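Local coordinates for ApeI dehydratase-like domain-containing protein (Pectobacterium atrosepticum, PDB 3ESI) that is not functionally characterised but probably acts as a hotdog-fold dehydratase on 3-hydroxyacyl thioesters, at residues A[80-85]-A[101-106]; A[74-79]-A[108-113]; A[3-8]-A[22-27]. All blocks are in the same frame, centred on the assembly; numbering follows the deposited sequence.

Contact 1: A[80-85]-A[101-106]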
loop_
_atom_site.group_PDB
_atom_site.type_symbol
_atom_site.label_atom_id
_atom_site.label_comp_id
_atom_site.label_asym_id
_atom_site.label_seq_id
_atom_site.Cartn_x
_atom_site.Cartn_y
_atom_site.Cartn_z
ATOM N N PRO A 80 6.953 12.313 -7.059
ATOM C CA PRO A 80 6.215 13.533 -7.380
ATOM C C PRO A 80 7.173 14.562 -7.983
ATOM O O PRO A 80 8.304 14.709 -7.512
ATOM C CB PRO A 80 5.688 13.983 -6.021
ATOM C CG PRO A 80 5.547 12.713 -5.268
ATOM C CD PRO A 80 6.819 11.979 -5.632
ATOM N N GLY A 81 6.729 15.264 -9.022
ATOM C CA GLY A 81 7.570 16.272 -9.657
ATOM C C GLY A 81 8.500 15.785 -10.761
ATOM O O GLY A 81 9.295 16.569 -11.264
ATOM N N LYS A 82 8.411 14.514 -11.156
ATOM C CA LYS A 82 9.289 13.987 -12.206
ATOM C C LYS A 82 8.737 14.184 -13.599
ATOM O O LYS A 82 7.527 14.283 -13.793
ATOM C CB LYS A 82 9.550 12.495 -12.004
ATOM C CG LYS A 82 10.352 12.165 -10.768
ATOM C CD LYS A 82 11.702 12.840 -10.794
ATOM C CE LYS A 82 12.476 12.566 -9.513
ATOM N NZ LYS A 82 13.797 13.239 -9.522
ATOM N N THR A 83 9.642 14.243 -14.571
ATOM C CA THR A 83 9.259 14.399 -15.976
ATOM C C THR A 83 9.395 13.018 -16.609
ATOM O O THR A 83 10.415 12.346 -16.434
ATOM C CB THR A 83 10.172 15.421 -16.687
ATOM O OG1 THR A 83 10.013 16.697 -16.056
ATOM C CG2 THR A 83 9.809 15.549 -18.160
ATOM N N LEU A 84 8.362 12.593 -17.328
ATOM C CA LEU A 84 8.360 11.263 -17.936
ATOM C C LEU A 84 8.122 11.221 -19.434
ATOM O O LEU A 84 7.395 12.046 -19.992
ATOM C CB LEU A 84 7.272 10.388 -17.300
ATOM C CG LEU A 84 7.144 10.224 -15.785
ATOM C CD1 LEU A 84 5.888 9.386 -15.468
ATOM C CD2 LEU A 84 8.401 9.556 -15.229
ATOM N N ARG A 85 8.735 10.240 -20.080
ATOM C CA ARG A 85 8.503 10.016 -21.495
ATOM C C ARG A 85 7.626 8.749 -21.503
ATOM O O ARG A 85 7.937 7.758 -20.843
ATOM C CB ARG A 85 9.809 9.742 -22.261
ATOM C CG ARG A 85 9.605 9.717 -23.780
ATOM C CD ARG A 85 10.705 8.956 -24.521
ATOM N NE ARG A 85 12.052 9.463 -24.265
ATOM C CZ ARG A 85 12.488 10.682 -24.590
ATOM N NH1 ARG A 85 11.689 11.558 -25.195
ATOM N NH2 ARG A 85 13.737 11.027 -24.306
ATOM N N TYR A 101 7.515 3.623 -19.758
ATOM C CA TYR A 101 7.677 4.871 -19.016
ATOM C C TYR A 101 9.144 5.069 -18.691
ATOM O O TYR A 101 9.800 4.152 -18.201
ATOM C CB TYR A 101 6.926 4.830 -17.676
ATOM C CG TYR A 101 5.445 5.133 -17.714
ATOM C CD1 TYR A 101 4.976 6.447 -17.763
ATOM C CD2 TYR A 101 4.506 4.102 -17.643
ATOM C CE1 TYR A 101 3.612 6.722 -17.731
ATOM C CE2 TYR A 101 3.144 4.367 -17.612
ATOM C CZ TYR A 101 2.705 5.673 -17.654
ATOM O OH TYR A 101 1.355 5.920 -17.603
ATOM N N SER A 102 9.663 6.262 -18.945
ATOM C CA SER A 102 11.051 6.533 -18.591
ATOM C C SER A 102 11.152 7.903 -17.914
ATOM O O SER A 102 10.433 8.840 -18.258
ATOM C CB SER A 102 11.982 6.424 -19.824
ATOM O OG SER A 102 11.810 7.477 -20.754
ATOM N N ILE A 103 12.017 7.983 -16.910
ATOM C CA ILE A 103 12.235 9.210 -16.149
ATOM C C ILE A 103 13.395 9.993 -16.739
ATOM O O ILE A 103 14.486 9.440 -16.920
ATOM C CB ILE A 103 12.600 8.900 -14.688
ATOM C CG1 ILE A 103 11.473 8.115 -14.019
ATOM C CG2 ILE A 103 12.882 10.191 -13.943
ATOM C CD1 ILE A 103 11.839 7.567 -12.653
ATOM N N LEU A 104 13.164 11.272 -17.039
ATOM C CA LEU A 104 14.220 12.128 -17.592
ATOM C C LEU A 104 14.758 13.030 -16.496
ATOM O O LEU A 104 14.009 13.819 -15.916
ATOM C CB LEU A 104 13.699 13.017 -18.740
ATOM C CG LEU A 104 13.187 12.461 -20.084
ATOM C CD1 LEU A 104 13.759 11.074 -20.335
ATOM C CD2 LEU A 104 11.676 12.406 -20.093
ATOM N N GLU A 105 16.048 12.891 -16.205
ATOM C CA GLU A 105 16.741 13.708 -15.201
ATOM C C GLU A 105 18.140 13.981 -15.751
ATOM O O GLU A 105 18.843 13.053 -16.161
ATOM C CB GLU A 105 16.880 12.981 -13.859
ATOM C CG GLU A 105 15.603 12.825 -13.053
ATOM C CD GLU A 105 15.856 12.200 -11.672
ATOM O OE1 GLU A 105 16.572 12.825 -10.850
ATOM O OE2 GLU A 105 15.343 11.085 -11.415
ATOM N N GLY A 106 18.551 15.244 -15.747
ATOM C CA GLY A 106 19.857 15.567 -16.281
ATOM C C GLY A 106 19.937 15.019 -17.694
ATOM O O GLY A 106 19.015 15.214 -18.489
#
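Ser102 O is gripped twice by the neighbouring strand: Arg85 N donates a nearly straight bond of 2.9 Å to Ser102 O, in the carbonyl plane, and the CA-H of Leu84 adds a contact, Leu84 CA to Ser102 O being 3.2 Å. In return Ser102 N bonds to Arg85 O at 3.0 Å. A single further bond runs from Leu104 N, which points almost straight (175°) at Thr83 O, 3.0 Å away. On one face Leu84 and Ile103 lie side by side, Leu84 CD2 reaching Ile103 CG1 at 3.6 Å. The other methyl, Leu84 CD1, comes obliquely to Tyr101 CD1 at 3.8 Å; the Tyr101 ring packs on Trp51 and Val52 of helix 45-59, and its hydroxyl bonds to Gln48 O. On the opposite face Arg85 crosses Leu104 at about a right angle, its guanidinium paired with Glu21 and Glu109, while Ser102 OG bonds to Glu109. Where strand 83-91 begins and 96-105 ends, Lys82, bent at chi2 (-59°), brings Lys82 NZ to Glu105 OE1 in a 3.1 Å salt bridge. This is the antiparallel hairpin of strands 83-91 and 96-105, with the Tyr101 ring against the helix, as in a hotdog fold.

Contact 2: A[74-79]-A[108-113]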
loop_
_atom_site.group_PDB
_atom_site.type_symbol
_atom_site.label_atom_id
_atom_site.label_comp_id
_atom_site.label_asym_id
_atom_site.label_seq_id
_atom_site.Cartn_x
_atom_site.Cartn_y
_atom_site.Cartn_z
ATOM N N PHE A 74 7.727 -3.108 -12.982
ATOM C CA PHE A 74 8.085 -1.841 -12.367
ATOM C C PHE A 74 9.552 -1.891 -11.976
ATOM O O PHE A 74 9.930 -2.617 -11.065
ATOM C CB PHE A 74 7.190 -1.591 -11.147
ATOM C CG PHE A 74 5.729 -1.473 -11.493
ATOM C CD1 PHE A 74 5.240 -0.331 -12.112
ATOM C CD2 PHE A 74 4.856 -2.537 -11.273
ATOM C CE1 PHE A 74 3.903 -0.249 -12.514
ATOM C CE2 PHE A 74 3.517 -2.464 -11.670
ATOM C CZ PHE A 74 3.042 -1.320 -12.293
ATOM N N GLN A 75 10.379 -1.119 -12.674
ATOM C CA GLN A 75 11.813 -1.109 -12.404
ATOM C C GLN A 75 12.264 0.049 -11.536
ATOM O O GLN A 75 13.189 -0.097 -10.747
ATOM C CB GLN A 75 12.594 -1.078 -13.719
ATOM C CG GLN A 75 11.874 -1.782 -14.846
ATOM C CD GLN A 75 12.761 -2.054 -16.033
ATOM O OE1 GLN A 75 12.274 -2.392 -17.116
ATOM N NE2 GLN A 75 14.075 -1.923 -15.840
ATOM N N GLN A 76 11.621 1.198 -11.683
ATOM C CA GLN A 76 12.007 2.359 -10.902
ATOM C C GLN A 76 10.777 3.123 -10.446
ATOM O O GLN A 76 9.857 3.355 -11.229
ATOM C CB GLN A 76 12.893 3.282 -11.744
ATOM C CG GLN A 76 13.995 3.958 -10.961
ATOM C CD GLN A 76 15.162 3.019 -10.684
ATOM O OE1 GLN A 76 15.820 3.115 -9.643
ATOM N NE2 GLN A 76 15.433 2.116 -11.622
ATOM N N PRO A 77 10.738 3.516 -9.167
ATOM C CA PRO A 77 9.583 4.263 -8.663
ATOM C C PRO A 77 9.546 5.654 -9.293
ATOM O O PRO A 77 10.587 6.227 -9.620
ATOM C CB PRO A 77 9.841 4.326 -7.161
ATOM C CG PRO A 77 10.674 3.108 -6.901
ATOM C CD PRO A 77 11.626 3.126 -8.063
ATOM N N ILE A 78 8.343 6.181 -9.470
ATOM C CA ILE A 78 8.151 7.494 -10.054
ATOM C C ILE A 78 7.728 8.431 -8.927
ATOM O O ILE A 78 6.657 8.276 -8.351
ATOM C CB ILE A 78 7.065 7.432 -11.137
ATOM C CG1 ILE A 78 7.520 6.478 -12.250
ATOM C CG2 ILE A 78 6.791 8.817 -11.686
ATOM C CD1 ILE A 78 6.524 6.266 -13.369
ATOM N N LEU A 79 8.581 9.398 -8.605
ATOM C CA LEU A 79 8.297 10.335 -7.525
ATOM C C LEU A 79 7.552 11.576 -7.998
ATOM O O LEU A 79 7.512 11.880 -9.183
ATOM C CB LEU A 79 9.598 10.768 -6.845
ATOM C CG LEU A 79 10.571 9.656 -6.456
ATOM C CD1 LEU A 79 11.698 10.249 -5.613
ATOM C CD2 LEU A 79 9.839 8.565 -5.688
ATOM N N THR A 108 20.296 11.791 -18.270
ATOM C CA THR A 108 19.877 10.396 -18.160
ATOM C C THR A 108 18.397 10.149 -18.473
ATOM O O THR A 108 17.561 11.056 -18.433
ATOM C CB THR A 108 20.135 9.847 -16.740
ATOM O OG1 THR A 108 19.026 10.175 -15.891
ATOM C CG2 THR A 108 21.395 10.466 -16.150
ATOM N N GLU A 109 18.096 8.894 -18.780
ATOM C CA GLU A 109 16.748 8.451 -19.077
ATOM C C GLU A 109 16.667 6.988 -18.668
ATOM O O GLU A 109 17.143 6.114 -19.390
ATOM C CB GLU A 109 16.440 8.600 -20.569
ATOM C CG GLU A 109 15.188 7.847 -20.996
ATOM C CD GLU A 109 14.651 8.291 -22.344
ATOM O OE1 GLU A 109 13.724 7.621 -22.867
ATOM O OE2 GLU A 109 15.148 9.314 -22.875
ATOM N N ARG A 110 16.088 6.729 -17.498
ATOM C CA ARG A 110 15.933 5.364 -16.984
ATOM C C ARG A 110 14.517 4.852 -17.240
ATOM O O ARG A 110 13.559 5.622 -17.212
ATOM C CB ARG A 110 16.165 5.314 -15.470
ATOM C CG ARG A 110 17.505 5.804 -14.974
ATOM C CD ARG A 110 17.472 5.882 -13.454
ATOM N NE ARG A 110 16.354 6.712 -12.990
ATOM C CZ ARG A 110 16.027 6.902 -11.713
ATOM N NH1 ARG A 110 16.733 6.316 -10.754
ATOM N NH2 ARG A 110 14.998 7.681 -11.394
ATOM N N THR A 111 14.381 3.554 -17.480
ATOM C CA THR A 111 13.055 2.977 -17.688
ATOM C C THR A 111 12.455 2.825 -16.297
ATOM O O THR A 111 13.125 2.341 -15.385
ATOM C CB THR A 111 13.130 1.588 -18.352
ATOM O OG1 THR A 111 13.840 1.686 -19.594
ATOM C CG2 THR A 111 11.738 1.059 -18.631
ATOM N N ALA A 112 11.208 3.248 -16.120
ATOM C CA ALA A 112 10.573 3.151 -14.812
ATOM C C ALA A 112 9.644 1.947 -14.763
ATOM O O ALA A 112 9.539 1.258 -13.740
ATOM C CB ALA A 112 9.795 4.434 -14.507
ATOM N N SER A 113 8.966 1.703 -15.877
ATOM C CA SER A 113 8.055 0.584 -15.967
ATOM C C SER A 113 7.714 0.339 -17.425
ATOM O O SER A 113 7.842 1.229 -18.257
ATOM C CB SER A 113 6.788 0.873 -15.164
ATOM O OG SER A 113 6.047 1.926 -15.751
HETATM O O HOH W 1 14.424 -1.180 -19.553
#
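The tight part of this contact centres on Ala112 O, which accepts from two successive backbone donors. A turn at Gln75 (psi -34°) directs both N-H groups the same way: Gln76 N lies in the carbonyl plane, on a lone pair, 2.9 Å from Ala112 O, whereas Gln75 N approaches Ala112 O from above that plane at 2.7 Å in a more bent bond. Ala112 and Ser113 both face Tyr101, a classic beta bulge. Beside it, Ile78 CG1 packs against Ala112 CB at 3.8 Å, and the Phe74 ring brings its CD1 within 3.6 Å of Ser113 CB. The other flank is looser and more polar. Gln76, bent at chi2 (78°), lays its CG over one face of the Arg110 guanidinium, with amide and guanidinium planes stacked 29° apart. Further out, a water bonds to Thr111 OG1 at 2.9 Å and only weakly to Gln75 OE1, a loose bridge beside the direct touch of Gln75 OE1 on Thr111 CG2. Gln76 also packs on Leu79 of a second subunit, and Phe74 on Phe37 of a third. Within the chain, the segment 74-79 leaves strand 64-74, outermost within the chain, and runs past the bulge of strand 108-121, Ser113 OG bonding to Gln48 of helix 45-59 and Ala112 resting on Ile103 of strand 96-105.

Contact 3: A[3-8]-A[22-27]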
loop_
_atom_site.group_PDB
_atom_site.type_symbol
_atom_site.label_atom_id
_atom_site.label_comp_id
_atom_site.label_asym_id
_atom_site.label_seq_id
_atom_site.Cartn_x
_atom_site.Cartn_y
_atom_site.Cartn_z
ATOM N N PRO A 3 -1.830 13.303 -15.373
ATOM C CA PRO A 3 -0.541 13.989 -15.445
ATOM C C PRO A 3 -0.645 15.244 -16.308
ATOM O O PRO A 3 -1.593 15.399 -17.077
ATOM C CB PRO A 3 0.355 12.943 -16.098
ATOM C CG PRO A 3 -0.584 12.312 -17.098
ATOM C CD PRO A 3 -1.889 12.175 -16.323
ATOM N N VAL A 4 0.323 16.146 -16.177
ATOM C CA VAL A 4 0.335 17.336 -17.015
ATOM C C VAL A 4 0.993 16.908 -18.338
ATOM O O VAL A 4 2.067 16.304 -18.338
ATOM C CB VAL A 4 1.135 18.490 -16.353
ATOM C CG1 VAL A 4 1.502 19.529 -17.391
ATOM C CG2 VAL A 4 0.292 19.147 -15.255
ATOM N N GLU A 5 0.331 17.193 -19.455
ATOM C CA GLU A 5 0.849 16.825 -20.777
ATOM C C GLU A 5 1.805 17.902 -21.289
ATOM O O GLU A 5 1.394 19.006 -21.610
ATOM C CB GLU A 5 -0.320 16.641 -21.759
ATOM C CG GLU A 5 -0.030 15.724 -22.946
ATOM C CD GLU A 5 -1.247 15.519 -23.850
ATOM O OE1 GLU A 5 -2.345 15.272 -23.310
ATOM O OE2 GLU A 5 -1.107 15.596 -25.096
ATOM N N LEU A 6 3.086 17.580 -21.350
ATOM C CA LEU A 6 4.087 18.538 -21.807
ATOM C C LEU A 6 4.087 18.643 -23.319
ATOM O O LEU A 6 3.917 19.730 -23.871
ATOM C CB LEU A 6 5.475 18.125 -21.308
ATOM C CG LEU A 6 5.467 18.004 -19.784
ATOM C CD1 LEU A 6 6.841 17.634 -19.253
ATOM C CD2 LEU A 6 5.003 19.334 -19.200
ATOM N N VAL A 7 4.278 17.506 -23.983
ATOM C CA VAL A 7 4.303 17.447 -25.434
ATOM C C VAL A 7 3.663 16.148 -25.877
ATOM O O VAL A 7 3.773 15.139 -25.187
ATOM C CB VAL A 7 5.750 17.449 -25.976
ATOM C CG1 VAL A 7 5.740 17.437 -27.495
ATOM C CG2 VAL A 7 6.514 18.647 -25.442
ATOM N N ARG A 8 2.983 16.185 -27.020
ATOM C CA ARG A 8 2.364 14.998 -27.603
ATOM C C ARG A 8 2.841 14.917 -29.039
ATOM O O ARG A 8 2.427 15.708 -29.884
ATOM C CB ARG A 8 0.835 15.074 -27.617
ATOM C CG ARG A 8 0.206 13.856 -28.324
ATOM C CD ARG A 8 -1.306 13.960 -28.509
ATOM N NE ARG A 8 -2.015 14.014 -27.235
ATOM C CZ ARG A 8 -3.339 14.075 -27.103
ATOM N NH1 ARG A 8 -4.120 14.086 -28.169
ATOM N NH2 ARG A 8 -3.881 14.131 -25.893
ATOM N N LEU A 22 4.645 10.710 -25.508
ATOM C CA LEU A 22 4.233 11.858 -24.724
ATOM C C LEU A 22 5.275 12.219 -23.696
ATOM O O LEU A 22 6.027 11.366 -23.231
ATOM C CB LEU A 22 2.918 11.590 -23.993
ATOM C CG LEU A 22 1.645 11.525 -24.829
ATOM C CD1 LEU A 22 1.654 10.277 -25.692
ATOM C CD2 LEU A 22 0.452 11.509 -23.903
ATOM N N MET A 23 5.346 13.499 -23.366
ATOM C CA MET A 23 6.254 13.942 -22.322
ATOM C C MET A 23 5.233 14.360 -21.282
ATOM O O MET A 23 4.344 15.162 -21.571
ATOM C CB MET A 23 7.108 15.130 -22.777
ATOM C CG MET A 23 8.183 15.524 -21.766
ATOM S SD MET A 23 9.410 16.716 -22.388
ATOM C CE MET A 23 10.547 15.539 -23.281
ATOM N N LEU A 24 5.327 13.782 -20.091
ATOM C CA LEU A 24 4.367 14.078 -19.026
ATOM C C LEU A 24 5.055 14.558 -17.753
ATOM O O LEU A 24 6.216 14.229 -17.482
ATOM C CB LEU A 24 3.538 12.823 -18.705
ATOM C CG LEU A 24 3.046 12.011 -19.902
ATOM C CD1 LEU A 24 2.439 10.710 -19.423
ATOM C CD2 LEU A 24 2.046 12.800 -20.689
ATOM N N GLN A 25 4.337 15.351 -16.975
ATOM C CA GLN A 25 4.890 15.849 -15.729
ATOM C C GLN A 25 4.026 15.309 -14.609
ATOM O O GLN A 25 2.793 15.439 -14.644
ATOM C CB GLN A 25 4.895 17.383 -15.719
ATOM C CG GLN A 25 5.382 18.025 -14.417
ATOM C CD GLN A 25 6.876 17.822 -14.144
ATOM O OE1 GLN A 25 7.660 17.498 -15.052
ATOM N NE2 GLN A 25 7.283 18.036 -12.885
ATOM N N VAL A 26 4.676 14.672 -13.640
ATOM C CA VAL A 26 3.981 14.110 -12.497
ATOM C C VAL A 26 3.818 15.213 -11.459
ATOM O O VAL A 26 4.725 15.509 -10.689
ATOM C CB VAL A 26 4.771 12.940 -11.899
ATOM C CG1 VAL A 26 4.081 12.429 -10.644
ATOM C CG2 VAL A 26 4.900 11.848 -12.934
ATOM N N ASP A 27 2.639 15.812 -11.457
ATOM C CA ASP A 27 2.299 16.908 -10.568
ATOM C C ASP A 27 2.261 16.547 -9.079
ATOM O O ASP A 27 1.491 15.688 -8.659
ATOM C CB ASP A 27 0.944 17.457 -10.985
ATOM C CG ASP A 27 0.698 18.844 -10.464
ATOM O OD1 ASP A 27 -0.443 19.328 -10.627
ATOM O OD2 ASP A 27 1.638 19.452 -9.910
#
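Antiparallel backbone bonds account for most of the polar atoms between strands 4-8 and 17-25. At one end Val4 and Gln25 form a hydrogen-bonded pair used in both directions, Val4 N to Gln25 O at 3.0 Å and Gln25 N to Val4 O at 2.8 Å, each acceptor met in its carbonyl plane. Towards the other end Met23 N is satisfied by Val7 O at 2.9 Å. Met23 O takes two donors, Leu6 N at 2.7 Å and, weakly, Val7 N at 3.4 Å. This sharing marks a classic beta bulge: Leu6, with psi at -56°, is an extra residue opposite Met23. Its side chain crosses Met23 obliquely, Leu6 CD1 coming within 3.5 Å of Met23 CG. Because the bulge shifts the alternation by one, Glu5 and Arg8 project from the same face as Leu22 and Leu24. There they form a salt bridge within their own strand, with Arg8 NE 2.8 Å from Glu5 OE2 in a bent, weak hydrogen bond and Glu5 OE1 accepting from Arg8 NH2 on its syn lone pair. On the inner side Pro3 lies alongside Leu24 and packs on Trp51 and Tyr55 of helix 45-59. The Gln25 amide serves the segment 80-85, its OE1 bonded to Thr83 OG1 and its NE2 weakly to Gly81 O. The backbones of Leu22 and Leu24 bond on the strand's other side, to Leu86 and Leu84 of strand 83-91. The chemistry implies an edge strand paired through its main chain, with side chains packed on both faces and the Glu5-Arg8 pair beside Pro3 and Leu22 at the helix.

How the contacts relate
All three contacts reach one antiparallel sheet, ordered 4-8, 17-25, 83-91, 96-105, 108-121, 64-74. Contact 3 comes first along the chain and closes before the others open; contact 1 is nested inside the loop closed by contact 2. Contact 1 is the middle member, its centre about 8 Å from that of contact 2 and 9 Å from that of contact 3, whereas the centres of contacts 2 and 3 are about 15 Å apart. The Arg85-Glu109 salt bridge ties contact 1 to contact 2, and a probable Thr83-Gln25 side-chain hydrogen bond ties it to contact 3. Together they run over most of the sheet's width; helix 45-59 packs against it, consistent with a hotdog fold.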